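Local coordinates for cellulase (Uncultured bacterium, PDB 3WX5), which probably hydrolyses internal beta-1,4-glucosidic bonds of cellulose as a family 12 endoglucanase, at residues V38-W43 with T47-E52; E141-L146 with G222-E227. One frame throughout, in Å; residues are numbered along the deposited sequence.

Overall arrangement
Both contacts are buried, but contact 2 sits about 6 Å from the centre of the chain and contact 1 about 14 Å out, measured centre to centre. Contact 1 joins two sheets, passing from strand 36-39 of the large curved sheet to strand 49-54 of the six-stranded one. Contact 2 stays within the large sheet and spans strands 140-149 and 215-225, each a neighbour of strand 117-127. The chemistry differs accordingly: contact 1 is built on amide hydrogen bonds flanked by aliphatic groups, contact 2 on methionine and tryptophan packed against a carboxylate. The two meet where Gln-49 OE1 packs 3.4 Å from Leu-225 CD1.

Contact 1: V38-W43 with T47-E52; sequences VINNVW and TAQCIE
The backbones of Val-38 to Val-42 and Thr-47 to Ile-51 run nearly antiparallel, 168° apart, with the CA atoms of Asn-40 and Ile-51 6.7 Å from each other, and side chains do the bridging. Asn-40 and Gln-49 carry it, their amide planes almost perpendicular. Gln-49 NE2 reaches two oxygens of one residue: Asn-40 OD1 at 2.7 Å, approached from above its carbonyl plane, and the backbone Asn-40 O at 3.0 Å. In return Asn-40 ND2 gives a nearly straight bond (168°) to the backbone Gln-49 O, and it also bonds Asp-24 O, while Gln-49 OE1 is held by His-67. This is one of the connections between the facing sheets of the family 12 beta-sandwich, made just as the chain leaves strand 36-39 for strand 49-54; nearby, Cys-50 is tied to Cys-23 by a disulfide. Replacing Asn-40 with an alanine would probably cost Gln-49 NE2 its OD1 acceptor and Gln-49 O its ND2 donor, leaving the less straight bond to the backbone oxygen. Val-42, centre of an inverse gamma turn, lays CG2 3.7 Å from Gln-49 NE2. Ile-51 has CG1 between its backbone N and carbonyl carbon (chi1 54°), which carries CD1 to 3.7 Å from Val-38 CG1.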
ATOM      1  N   VAL A  38      -4.126   7.277   8.253  1.00 15.25           N
ATOM      2  CA  VAL A  38      -3.077   6.343   8.641  1.00 13.12           C
ATOM      3  C   VAL A  38      -3.676   5.239   9.525  1.00 14.46           C
ATOM      4  O   VAL A  38      -4.536   5.504  10.382  1.00 15.08           O
ATOM      5  CB  VAL A  38      -1.929   7.058   9.380  1.00 12.11           C
ATOM      6  CG1 VAL A  38      -0.876   6.041   9.882  1.00 11.29           C
ATOM      7  CG2 VAL A  38      -1.278   8.099   8.439  1.00 12.87           C
ATOM      8  N   ILE A  39      -3.296   3.993   9.251  1.00 11.87           N
ATOM      9  CA  ILE A  39      -3.914   2.863   9.947  1.00 11.88           C
ATOM     10  C   ILE A  39      -2.818   1.995  10.521  1.00 13.97           C
ATOM     11  O   ILE A  39      -1.818   1.730   9.839  1.00 12.12           O
ATOM     12  CB  ILE A  39      -4.827   2.030   8.996  1.00 13.25           C
ATOM     13  CG1 ILE A  39      -4.128   1.730   7.656  1.00 12.71           C
ATOM     14  CG2 ILE A  39      -6.170   2.744   8.759  1.00 10.49           C
ATOM     15  CD1 ILE A  39      -4.932   0.773   6.745  1.00 10.20           C
ATOM     16  N   ASN A  40      -2.990   1.557  11.771  1.00 12.62           N
ATOM     17  CA  ASN A  40      -2.051   0.629  12.382  1.00 12.35           C
ATOM     18  C   ASN A  40      -2.174  -0.737  11.716  1.00 11.87           C
ATOM     19  O   ASN A  40      -1.161  -1.371  11.352  1.00 12.32           O
ATOM     20  CB  ASN A  40      -2.294   0.538  13.905  1.00 12.83           C
ATOM     21  CG  ASN A  40      -1.055   0.096  14.681  1.00 13.50           C
ATOM     22  OD1 ASN A  40       0.080   0.394  14.300  1.00 13.56           O
ATOM     23  ND2 ASN A  40      -1.278  -0.580  15.818  1.00 11.92           N
ATOM     24  N   ASN A  41      -3.404  -1.187  11.554  1.00 10.77           N
ATOM     25  CA  ASN A  41      -3.726  -2.265  10.618  1.00 12.16           C
ATOM     26  C   ASN A  41      -2.950  -3.561  10.882  1.00 13.37           C
ATOM     27  O   ASN A  41      -2.327  -4.125   9.964  1.00 13.67           O
ATOM     28  CB  ASN A  41      -3.484  -1.781   9.170  1.00 11.77           C
ATOM     29  CG  ASN A  41      -4.093  -2.724   8.121  1.00 14.78           C
ATOM     30  OD1 ASN A  41      -5.107  -3.387   8.377  1.00 13.80           O
ATOM     31  ND2 ASN A  41      -3.490  -2.762   6.925  1.00  9.12           N
ATOM     32  N   VAL A  42      -3.029  -4.067  12.116  1.00 13.02           N
ATOM     33  CA  VAL A  42      -2.419  -5.350  12.469  1.00 13.37           C
ATOM     34  C   VAL A  42      -3.389  -6.490  12.106  1.00 15.20           C
ATOM     35  O   VAL A  42      -3.987  -7.136  12.971  1.00 13.71           O
ATOM     36  CB  VAL A  42      -1.971  -5.395  13.965  1.00 14.44           C
ATOM     37  CG1 VAL A  42      -1.088  -6.647  14.238  1.00 11.52           C
ATOM     38  CG2 VAL A  42      -1.145  -4.110  14.271  1.00 15.33           C
ATOM     39  N   TRP A  43      -3.538  -6.721  10.800  1.00 16.26           N
ATOM     40  CA  TRP A  43      -4.622  -7.560  10.303  1.00 16.55           C
ATOM     41  C   TRP A  43      -4.366  -9.064  10.408  1.00 15.68           C
ATOM     42  O   TRP A  43      -5.307  -9.845  10.456  1.00 17.20           O
ATOM     43  CB  TRP A  43      -5.017  -7.154   8.875  1.00 16.42           C
ATOM     44  CG  TRP A  43      -3.945  -7.349   7.861  1.00 16.88           C
ATOM     45  CD1 TRP A  43      -3.112  -6.383   7.325  1.00 15.41           C
ATOM     46  CD2 TRP A  43      -3.609  -8.577   7.204  1.00 14.98           C
ATOM     47  NE1 TRP A  43      -2.268  -6.962   6.386  1.00 14.38           N
ATOM     48  CE2 TRP A  43      -2.578  -8.293   6.278  1.00 14.73           C
ATOM     49  CE3 TRP A  43      -4.121  -9.882   7.270  1.00 16.98           C
ATOM     50  CZ2 TRP A  43      -1.995  -9.289   5.480  1.00 14.45           C
ATOM     51  CZ3 TRP A  43      -3.537 -10.866   6.484  1.00 14.50           C
ATOM     52  CH2 TRP A  43      -2.495 -10.561   5.590  1.00 18.62           C
ATOM     53  N   THR A  47       0.023 -10.048  17.860  1.00 13.09           N
ATOM     54  CA  THR A  47       1.235  -9.353  18.370  1.00 14.47           C
ATOM     55  C   THR A  47       1.166  -7.816  18.385  1.00 15.51           C
ATOM     56  O   THR A  47       0.513  -7.180  17.546  1.00 15.19           O
ATOM     57  CB  THR A  47       2.529  -9.840  17.668  1.00 14.96           C
ATOM     58  OG1 THR A  47       2.296  -9.961  16.247  1.00 13.71           O
ATOM     59  CG2 THR A  47       2.894 -11.218  18.204  1.00 14.83           C
ATOM     60  N   ALA A  48       1.891  -7.213  19.326  1.00 14.09           N
ATOM     61  CA  ALA A  48       1.767  -5.800  19.583  1.00 14.09           C
ATOM     62  C   ALA A  48       2.495  -4.951  18.530  1.00 13.17           C
ATOM     63  O   ALA A  48       3.622  -5.260  18.113  1.00 14.27           O
ATOM     64  CB  ALA A  48       2.291  -5.468  20.997  1.00 15.85           C
ATOM     65  N   GLN A  49       1.905  -3.806  18.243  1.00 12.12           N
ATOM     66  CA  GLN A  49       2.527  -2.816  17.354  1.00 11.48           C
ATOM     67  C   GLN A  49       2.017  -1.432  17.692  1.00 13.21           C
ATOM     68  O   GLN A  49       0.809  -1.232  17.828  1.00 13.30           O
ATOM     69  CB  GLN A  49       2.181  -3.146  15.895  1.00 12.31           C
ATOM     70  CG  GLN A  49       2.753  -2.177  14.877  1.00 11.06           C
ATOM     71  CD  GLN A  49       2.187  -2.471  13.482  1.00 13.60           C
ATOM     72  OE1 GLN A  49       2.445  -3.520  12.910  1.00 12.69           O
ATOM     73  NE2 GLN A  49       1.304  -1.609  13.016  1.00  9.40           N
ATOM     74  N   CYS A  50       2.930  -0.468  17.741  1.00 12.98           N
ATOM     75  CA  CYS A  50       2.560   0.941  17.848  1.00 15.52           C
ATOM     76  C   CYS A  50       3.191   1.748  16.732  1.00 14.61           C
ATOM     77  O   CYS A  50       4.314   1.482  16.332  1.00 13.56           O
ATOM     78  CB  CYS A  50       3.022   1.532  19.186  1.00 14.91           C
ATOM     79  SG  CYS A  50       2.308   0.657  20.617  1.00 19.88           S
ATOM     80  N   ILE A  51       2.464   2.749  16.244  1.00 12.65           N
ATOM     81  CA  ILE A  51       3.064   3.741  15.349  1.00 13.15           C
ATOM     82  C   ILE A  51       2.891   5.147  15.914  1.00 15.94           C
ATOM     83  O   ILE A  51       1.812   5.494  16.424  1.00 16.45           O
ATOM     84  CB  ILE A  51       2.458   3.673  13.917  1.00 13.44           C
ATOM     85  CG1 ILE A  51       0.925   3.775  13.945  1.00 13.18           C
ATOM     86  CG2 ILE A  51       2.895   2.348  13.244  1.00 13.98           C
ATOM     87  CD1 ILE A  51       0.253   3.709  12.530  1.00 15.54           C
ATOM     88  N   GLU A  52       3.909   5.977  15.722  1.00 14.48           N
ATOM     89  CA  GLU A  52       3.814   7.381  16.079  1.00 15.48           C
ATOM     90  C   GLU A  52       3.542   8.195  14.821  1.00 16.87           C
ATOM     91  O   GLU A  52       4.319   8.136  13.864  1.00 16.14           O
ATOM     92  CB  GLU A  52       5.111   7.834  16.760  1.00 16.15           C
ATOM     93  CG  GLU A  52       5.158   9.326  17.057  1.00 21.22           C
ATOM     94  CD  GLU A  52       6.437   9.715  17.797  1.00 32.76           C
ATOM     95  OE1 GLU A  52       6.473   9.523  19.021  1.00 33.09           O
ATOM     96  OE2 GLU A  52       7.448  10.069  17.143  1.00 39.96           O
TER

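Contact 2: E141-L146 with G222-E227; sequences ELMIWL and GFELWE
Met-143 and Glu-224 approach from opposite directions, and the methionine ends above the plane of the carboxylate: Met-143 CE lies 3.5 Å from Glu-224 CD, with Met-143 SD 3.6 Å from Glu-224 OE1. A bend at the last methionine torsion (chi3 76°) turns the methyl toward the acid. Trp-145 crosses the same glutamate, its ring plane 77° from the carboxylate, and brings CZ2 to 3.7 Å from Glu-224 OE1. That oxygen accepts a hydrogen bond from Asn-119 ND2, on the strand between the segments. Trp-145 NE1 points at Met-143 SD over 3.5 Å, a weak but fairly straight bond (162°) that helps keep the indole edge beside the sulfur, so both meet Glu-224 together. These residues belong to the large curved sheet of the family 12 beta-jelly roll, whose concave face lines the substrate cleft. Glu-141 OE2 lies 5.0 Å from Glu-224 OE2, not in contact, and close to Asp-123 OD1, while Glu-141 OE1 bonds Trp-178; the spacing is consistent with the carboxylate pair of a retaining family 12 glycosidase. Trp-226 and Trp-145 approach from opposite directions, their CH2 atoms 3.9 Å apart and the rings oblique. Trp-226 and Glu-227 form a classic beta bulge facing Arg-117.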
ATOM      1  N   GLU A 141      -5.830  -6.653  -6.091  1.00  9.57           N
ATOM      2  CA  GLU A 141      -4.921  -5.922  -5.249  1.00 11.01           C
ATOM      3  C   GLU A 141      -3.647  -5.793  -6.063  1.00 11.33           C
ATOM      4  O   GLU A 141      -3.125  -6.800  -6.579  1.00 10.79           O
ATOM      5  CB  GLU A 141      -4.620  -6.726  -3.973  1.00 11.98           C
ATOM      6  CG  GLU A 141      -3.494  -6.129  -3.110  1.00 11.55           C
ATOM      7  CD  GLU A 141      -3.148  -7.006  -1.905  1.00 12.07           C
ATOM      8  OE1 GLU A 141      -3.617  -8.165  -1.822  1.00 11.33           O
ATOM      9  OE2 GLU A 141      -2.418  -6.523  -1.019  1.00 15.40           O
ATOM     10  N   LEU A 142      -3.156  -4.561  -6.169  1.00 10.71           N
ATOM     11  CA  LEU A 142      -1.925  -4.300  -6.901  1.00 10.91           C
ATOM     12  C   LEU A 142      -0.892  -3.718  -5.950  1.00  9.81           C
ATOM     13  O   LEU A 142      -1.112  -2.675  -5.334  1.00  8.75           O
ATOM     14  CB  LEU A 142      -2.187  -3.360  -8.082  1.00 11.94           C
ATOM     15  CG  LEU A 142      -1.043  -3.129  -9.072  1.00 10.90           C
ATOM     16  CD1 LEU A 142      -1.582  -2.596 -10.437  1.00  7.76           C
ATOM     17  CD2 LEU A 142      -0.017  -2.167  -8.497  1.00 13.42           C
ATOM     18  N   MET A 143       0.190  -4.454  -5.753  1.00  9.55           N
ATOM     19  CA  MET A 143       1.259  -4.010  -4.874  1.00  9.65           C
ATOM     20  C   MET A 143       2.467  -3.537  -5.692  1.00 11.29           C
ATOM     21  O   MET A 143       2.766  -4.089  -6.753  1.00 10.71           O
ATOM     22  CB  MET A 143       1.717  -5.143  -3.944  1.00 10.88           C
ATOM     23  CG  MET A 143       0.618  -5.802  -3.113  1.00 10.72           C
ATOM     24  SD  MET A 143       1.314  -6.517  -1.574  1.00 12.05           S
ATOM     25  CE  MET A 143       1.572  -5.055  -0.526  1.00  9.78           C
ATOM     26  N   ILE A 144       3.248  -2.645  -5.089  1.00  9.71           N
ATOM     27  CA  ILE A 144       4.494  -2.185  -5.700  1.00 10.07           C
ATOM     28  C   ILE A 144       5.533  -2.183  -4.609  1.00  9.66           C
ATOM     29  O   ILE A 144       5.458  -1.358  -3.695  1.00 11.71           O
ATOM     30  CB  ILE A 144       4.372  -0.770  -6.257  1.00  9.28           C
ATOM     31  CG1 ILE A 144       3.266  -0.730  -7.322  1.00  8.73           C
ATOM     32  CG2 ILE A 144       5.715  -0.358  -6.901  1.00 11.96           C
ATOM     33  CD1 ILE A 144       2.868   0.678  -7.782  1.00  9.06           C
ATOM     34  N   TRP A 145       6.441  -3.161  -4.661  1.00  7.79           N
ATOM     35  CA  TRP A 145       7.407  -3.376  -3.581  1.00 10.52           C
ATOM     36  C   TRP A 145       8.680  -2.595  -3.917  1.00 11.27           C
ATOM     37  O   TRP A 145       9.287  -2.816  -4.962  1.00 11.40           O
ATOM     38  CB  TRP A 145       7.775  -4.866  -3.466  1.00 10.01           C
ATOM     39  CG  TRP A 145       6.679  -5.801  -2.940  1.00  9.05           C
ATOM     40  CD1 TRP A 145       5.314  -5.659  -3.077  1.00 12.51           C
ATOM     41  CD2 TRP A 145       6.886  -7.021  -2.209  1.00  9.24           C
ATOM     42  NE1 TRP A 145       4.667  -6.709  -2.436  1.00 11.65           N
ATOM     43  CE2 TRP A 145       5.611  -7.578  -1.942  1.00 12.26           C
ATOM     44  CE3 TRP A 145       8.035  -7.725  -1.799  1.00 13.96           C
ATOM     45  CZ2 TRP A 145       5.448  -8.757  -1.203  1.00  8.24           C
ATOM     46  CZ3 TRP A 145       7.877  -8.938  -1.100  1.00  9.98           C
ATOM     47  CH2 TRP A 145       6.592  -9.447  -0.829  1.00  9.61           C
ATOM     48  N   LEU A 146       9.083  -1.702  -3.017  1.00 11.61           N
ATOM     49  CA  LEU A 146      10.221  -0.809  -3.251  1.00 11.09           C
ATOM     50  C   LEU A 146      11.466  -1.227  -2.482  1.00 12.09           C
ATOM     51  O   LEU A 146      12.596  -0.940  -2.898  1.00 12.18           O
ATOM     52  CB  LEU A 146       9.855   0.629  -2.856  1.00 13.22           C
ATOM     53  CG  LEU A 146       8.643   1.179  -3.618  1.00 12.81           C
ATOM     54  CD1 LEU A 146       8.262   2.521  -3.036  1.00 15.16           C
ATOM     55  CD2 LEU A 146       8.944   1.291  -5.142  1.00 12.71           C
ATOM     56  N   GLY A 222       2.916   1.533   2.736  1.00  9.05           N
ATOM     57  CA  GLY A 222       3.251   1.172   4.125  1.00  8.13           C
ATOM     58  C   GLY A 222       4.217   0.022   4.122  1.00 11.55           C
ATOM     59  O   GLY A 222       4.918  -0.181   3.129  1.00 12.03           O
ATOM     60  N   PHE A 223       4.197  -0.787   5.183  1.00 10.16           N
ATOM     61  CA  PHE A 223       5.193  -1.850   5.332  1.00 11.16           C
ATOM     62  C   PHE A 223       4.428  -3.122   5.654  1.00 12.25           C
ATOM     63  O   PHE A 223       3.721  -3.175   6.665  1.00 11.47           O
ATOM     64  CB  PHE A 223       6.134  -1.524   6.497  1.00 10.82           C
ATOM     65  CG  PHE A 223       6.818  -0.176   6.363  1.00 10.85           C
ATOM     66  CD1 PHE A 223       7.931  -0.042   5.540  1.00 10.49           C
ATOM     67  CD2 PHE A 223       6.294   0.963   6.986  1.00 14.59           C
ATOM     68  CE1 PHE A 223       8.559   1.192   5.380  1.00 12.45           C
ATOM     69  CE2 PHE A 223       6.904   2.227   6.808  1.00 12.31           C
ATOM     70  CZ  PHE A 223       8.047   2.326   6.024  1.00 10.85           C
ATOM     71  N   GLU A 224       4.578  -4.164   4.842  1.00  9.05           N
ATOM     72  CA  GLU A 224       4.078  -5.451   5.314  1.00  9.50           C
ATOM     73  C   GLU A 224       5.091  -6.019   6.297  1.00 11.20           C
ATOM     74  O   GLU A 224       6.279  -6.150   5.981  1.00  9.48           O
ATOM     75  CB  GLU A 224       3.816  -6.429   4.165  1.00 11.29           C
ATOM     76  CG  GLU A 224       2.718  -5.971   3.193  1.00 12.91           C
ATOM     77  CD  GLU A 224       2.291  -7.080   2.234  1.00 16.77           C
ATOM     78  OE1 GLU A 224       3.118  -7.534   1.410  1.00 13.32           O
ATOM     79  OE2 GLU A 224       1.139  -7.541   2.341  1.00 15.47           O
ATOM     80  N   LEU A 225       4.618  -6.417   7.473  1.00  9.04           N
ATOM     81  CA  LEU A 225       5.532  -6.911   8.501  1.00 10.49           C
ATOM     82  C   LEU A 225       5.290  -8.408   8.721  1.00 11.36           C
ATOM     83  O   LEU A 225       4.167  -8.818   8.983  1.00 10.85           O
ATOM     84  CB  LEU A 225       5.298  -6.148   9.803  1.00 10.42           C
ATOM     85  CG  LEU A 225       5.469  -4.637   9.671  1.00 14.49           C
ATOM     86  CD1 LEU A 225       5.213  -3.977  11.003  1.00 11.13           C
ATOM     87  CD2 LEU A 225       6.862  -4.290   9.099  1.00 14.43           C
ATOM     88  N   TRP A 226       6.338  -9.227   8.567  1.00  9.88           N
ATOM     89  CA  TRP A 226       6.265 -10.618   8.991  1.00  9.64           C
ATOM     90  C   TRP A 226       6.926 -10.797  10.372  1.00 12.33           C
ATOM     91  O   TRP A 226       6.463 -11.581  11.199  1.00 11.92           O
ATOM     92  CB  TRP A 226       6.961 -11.535   7.993  1.00 10.64           C
ATOM     93  CG  TRP A 226       6.244 -11.719   6.658  1.00  9.03           C
ATOM     94  CD1 TRP A 226       5.547 -12.824   6.246  1.00  8.83           C
ATOM     95  CD2 TRP A 226       6.334 -10.856   5.520  1.00  7.81           C
ATOM     96  NE1 TRP A 226       5.160 -12.678   4.929  1.00  9.63           N
ATOM     97  CE2 TRP A 226       5.658 -11.489   4.456  1.00  9.15           C
ATOM     98  CE3 TRP A 226       6.883  -9.582   5.310  1.00  8.73           C
ATOM     99  CZ2 TRP A 226       5.502 -10.892   3.205  1.00 10.18           C
ATOM    100  CZ3 TRP A 226       6.740  -8.999   4.046  1.00  8.69           C
ATOM    101  CH2 TRP A 226       6.080  -9.674   3.008  1.00 12.25           C
ATOM    102  N   GLU A 227       8.036 -10.085  10.592  1.00 10.99           N
ATOM    103  CA  GLU A 227       8.829 -10.262  11.812  1.00 14.67           C
ATOM    104  C   GLU A 227       9.404  -8.897  12.160  1.00 14.24           C
ATOM    105  O   GLU A 227      10.028  -8.261  11.315  1.00 12.66           O
ATOM    106  CB  GLU A 227       9.956 -11.257  11.538  1.00 14.38           C
ATOM    107  CG  GLU A 227      10.469 -12.038  12.734  1.00 27.19           C
ATOM    108  CD  GLU A 227      11.232 -13.282  12.252  1.00 35.77           C
ATOM    109  OE1 GLU A 227      12.284 -13.088  11.636  1.00 32.28           O
ATOM    110  OE2 GLU A 227      10.676 -14.411  12.257  1.00 41.20           O
TER